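Local coordinates for protein endoribonuclease YbeY (Aquifex aeolicus, PDB 1OZ9) that probably acts as a single strand-specific, zinc-dependent endoribonuclease in maturation of the 16S rRNA 3' end and late-stage ribosome quality control, at residues V114-H119 against F135-E139. Coordinates in Å, arbitrary orientation, origin at the centre of the assembly. Numbering follows the deposited sequence.
Sequences VHGIVH and FRELE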
ATOM      1  N   VAL A 114      -0.822   3.771   2.028  1.00 17.38           N
ATOM      2  CA  VAL A 114      -0.438   4.975   1.265  1.00 16.66           C
ATOM      3  C   VAL A 114       0.917   4.762   0.631  1.00 17.16           C
ATOM      4  O   VAL A 114       1.111   5.045  -0.565  1.00 17.11           O
ATOM      5  CB  VAL A 114      -0.449   6.217   2.184  1.00 16.10           C
ATOM      6  CG1 VAL A 114       0.044   7.495   1.456  1.00 15.06           C
ATOM      7  CG2 VAL A 114      -1.891   6.416   2.707  1.00 16.91           C
ATOM      8  N   HIS A 115       1.856   4.237   1.410  1.00 16.25           N
ATOM      9  CA  HIS A 115       3.198   4.018   0.876  1.00 17.34           C
ATOM     10  C   HIS A 115       3.108   3.093  -0.351  1.00 16.59           C
ATOM     11  O   HIS A 115       3.720   3.355  -1.393  1.00 16.45           O
ATOM     12  CB  HIS A 115       4.081   3.408   1.959  1.00 17.58           C
ATOM     13  CG  HIS A 115       5.533   3.352   1.601  1.00 19.66           C
ATOM     14  ND1 HIS A 115       6.399   4.401   1.840  1.00 18.10           N
ATOM     15  CD2 HIS A 115       6.273   2.367   1.038  1.00 19.94           C
ATOM     16  CE1 HIS A 115       7.616   4.057   1.451  1.00 21.83           C
ATOM     17  NE2 HIS A 115       7.563   2.835   0.948  1.00 21.88           N
ATOM     18  N   GLY A 116       2.331   2.019  -0.232  1.00 15.83           N
ATOM     19  CA  GLY A 116       2.193   1.064  -1.331  1.00 15.92           C
ATOM     20  C   GLY A 116       1.556   1.664  -2.585  1.00 16.86           C
ATOM     21  O   GLY A 116       1.978   1.391  -3.718  1.00 15.10           O
ATOM     22  N   ILE A 117       0.537   2.499  -2.381  1.00 16.98           N
ATOM     23  CA  ILE A 117      -0.166   3.104  -3.506  1.00 17.83           C
ATOM     24  C   ILE A 117       0.772   4.027  -4.249  1.00 17.23           C
ATOM     25  O   ILE A 117       0.788   4.030  -5.484  1.00 18.95           O
ATOM     26  CB  ILE A 117      -1.416   3.852  -3.048  1.00 18.07           C
ATOM     27  CG1 ILE A 117      -2.449   2.826  -2.590  1.00 18.06           C
ATOM     28  CG2 ILE A 117      -2.020   4.715  -4.206  1.00 18.68           C
ATOM     29  CD1 ILE A 117      -3.671   3.428  -1.961  1.00 16.98           C
ATOM     30  N   VAL A 118       1.527   4.836  -3.520  1.00 15.70           N
ATOM     31  CA  VAL A 118       2.448   5.758  -4.178  1.00 15.95           C
ATOM     32  C   VAL A 118       3.491   5.001  -5.019  1.00 16.69           C
ATOM     33  O   VAL A 118       3.834   5.417  -6.139  1.00 16.41           O
ATOM     34  CB  VAL A 118       3.144   6.704  -3.149  1.00 16.26           C
ATOM     35  CG1 VAL A 118       4.192   7.627  -3.858  1.00 15.32           C
ATOM     36  CG2 VAL A 118       2.061   7.529  -2.392  1.00 14.81           C
ATOM     37  N   HIS A 119       3.977   3.877  -4.500  1.00 16.55           N
ATOM     38  CA  HIS A 119       4.901   3.036  -5.255  1.00 18.26           C
ATOM     39  C   HIS A 119       4.218   2.553  -6.515  1.00 18.09           C
ATOM     40  O   HIS A 119       4.839   2.454  -7.578  1.00 16.34           O
ATOM     41  CB  HIS A 119       5.297   1.788  -4.468  1.00 19.99           C
ATOM     42  CG  HIS A 119       6.536   1.957  -3.663  1.00 23.06           C
ATOM     43  ND1 HIS A 119       7.795   1.926  -4.216  1.00 25.66           N
ATOM     44  CD2 HIS A 119       6.707   2.165  -2.333  1.00 26.06           C
ATOM     45  CE1 HIS A 119       8.694   2.111  -3.264  1.00 28.45           C
ATOM     46  NE2 HIS A 119       8.059   2.250  -2.109  1.00 27.67           N
ATOM     47  N   PHE A 135       8.555  11.403  -4.062  1.00 17.45           N
ATOM     48  CA  PHE A 135       7.815  10.319  -3.430  1.00 17.07           C
ATOM     49  C   PHE A 135       7.234  10.803  -2.105  1.00 16.99           C
ATOM     50  O   PHE A 135       6.047  10.630  -1.815  1.00 15.68           O
ATOM     51  CB  PHE A 135       8.731   9.117  -3.164  1.00 17.15           C
ATOM     52  CG  PHE A 135       8.007   7.919  -2.601  1.00 18.18           C
ATOM     53  CD1 PHE A 135       7.733   6.800  -3.401  1.00 16.03           C
ATOM     54  CD2 PHE A 135       7.600   7.901  -1.284  1.00 18.50           C
ATOM     55  CE1 PHE A 135       7.077   5.691  -2.885  1.00 18.34           C
ATOM     56  CE2 PHE A 135       6.902   6.791  -0.769  1.00 18.12           C
ATOM     57  CZ  PHE A 135       6.646   5.698  -1.564  1.00 16.96           C
ATOM     58  N   ARG A 136       8.102  11.385  -1.289  1.00 16.72           N
ATOM     59  CA  ARG A 136       7.705  11.847   0.030  1.00 18.03           C
ATOM     60  C   ARG A 136       6.703  12.984  -0.021  1.00 17.75           C
ATOM     61  O   ARG A 136       5.758  12.958   0.721  1.00 17.94           O
ATOM     62  CB  ARG A 136       8.927  12.267   0.857  1.00 18.74           C
ATOM     63  CG  ARG A 136       9.818  11.090   1.275  1.00 21.59           C
ATOM     64  CD  ARG A 136       9.122   9.900   1.966  1.00 24.50           C
ATOM     65  NE  ARG A 136      10.131   8.955   2.460  1.00 27.45           N
ATOM     66  CZ  ARG A 136       9.909   7.683   2.812  1.00 27.98           C
ATOM     67  NH1 ARG A 136       8.696   7.163   2.742  1.00 25.35           N
ATOM     68  NH2 ARG A 136      10.932   6.936   3.251  1.00 28.25           N
ATOM     69  N   GLU A 137       6.906  13.981  -0.877  1.00 18.27           N
ATOM     70  CA  GLU A 137       5.874  15.016  -1.016  1.00 19.52           C
ATOM     71  C   GLU A 137       4.477  14.390  -1.323  1.00 19.38           C
ATOM     72  O   GLU A 137       3.487  14.722  -0.673  1.00 18.49           O
ATOM     73  CB  GLU A 137       6.294  16.073  -2.049  1.00 20.65           C
ATOM     74  CG  GLU A 137       7.546  16.857  -1.627  1.00 24.58           C
ATOM     75  CD  GLU A 137       7.935  17.963  -2.594  1.00 30.30           C
ATOM     76  OE1 GLU A 137       7.523  17.863  -3.783  1.00 33.40           O
ATOM     77  OE2 GLU A 137       8.644  18.925  -2.164  1.00 31.43           O
ATOM     78  N   LEU A 138       4.404  13.421  -2.240  1.00 19.02           N
ATOM     79  CA  LEU A 138       3.105  12.817  -2.574  1.00 19.28           C
ATOM     80  C   LEU A 138       2.520  12.005  -1.419  1.00 19.28           C
ATOM     81  O   LEU A 138       1.329  12.061  -1.108  1.00 18.93           O
ATOM     82  CB  LEU A 138       3.218  11.932  -3.820  1.00 19.87           C
ATOM     83  CG  LEU A 138       1.865  11.585  -4.427  1.00 21.72           C
ATOM     84  CD1 LEU A 138       1.168  12.907  -4.770  1.00 23.48           C
ATOM     85  CD2 LEU A 138       2.051  10.745  -5.680  1.00 21.27           C
ATOM     86  N   GLU A 139       3.374  11.244  -0.757  1.00 18.48           N
ATOM     87  CA  GLU A 139       2.945  10.451   0.364  1.00 18.29           C
ATOM     88  C   GLU A 139       2.430  11.351   1.510  1.00 18.50           C
ATOM     89  O   GLU A 139       1.376  11.089   2.112  1.00 17.43           O
ATOM     90  CB  GLU A 139       4.145   9.628   0.804  1.00 18.86           C
ATOM     91  CG  GLU A 139       3.909   8.730   1.989  1.00 18.72           C
ATOM     92  CD  GLU A 139       5.136   7.900   2.304  1.00 19.67           C
ATOM     93  OE1 GLU A 139       6.245   8.478   2.321  1.00 17.41           O
ATOM     94  OE2 GLU A 139       4.994   6.683   2.535  1.00 18.82           O
TER
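Segments 114-119 and 135-139, on helices 105-120 and 129-147, cross with their N-to-C directions 127° apart and their axes 10.0 Å apart at the closest. The polar link is a His-carboxylate hydrogen bond. Glu139 is extended, with chi1 and chi2 both t, and so carries its carboxylate across to the imidazole of His115. His115 ND1 donates to Glu139 OE2 at 2.8 Å, at the ring edge, near its plane. The other carboxylate oxygen is held within its own helix: Arg136 NH1 lies 2.8 Å from Glu139 OE1 in a salt bridge. The CA-to-CB bond of Arg136 points away from segment 114-119, but the side chain folds back through m rotamers at chi1 and chi2, bringing NH1 to Glu139.

His115 and His119 sit one turn apart, as in the HExxH-type zinc helix of metalloproteinases; here the sequence is HGIVH. Both are predicted to bind the catalytic zinc together with His125, whose ring meets both of theirs. With ND1 bonded to Glu139, His115 turns NE2 toward His119 NE2, 3.2 Å away. This is consistent with a three-histidine metal site.

Phe135, in the t rotamer, brings its ring up to both histidines and Val118. Its edge meets the face of His119, with centroids 4.8 Å apart. Its ring lies oblique to that of His115. Val118 CG1 covers one Phe135 face in a CH-pi contact, 3.7 Å from the ring centroid. Val118 CG1 also touches Leu138 CD2 at 4.2 Å. Val114 CG1 packs against Glu139 CG at 4.1 Å, and its side chain also meets Val142, Leu143 and Leu146 further along helix 129-147.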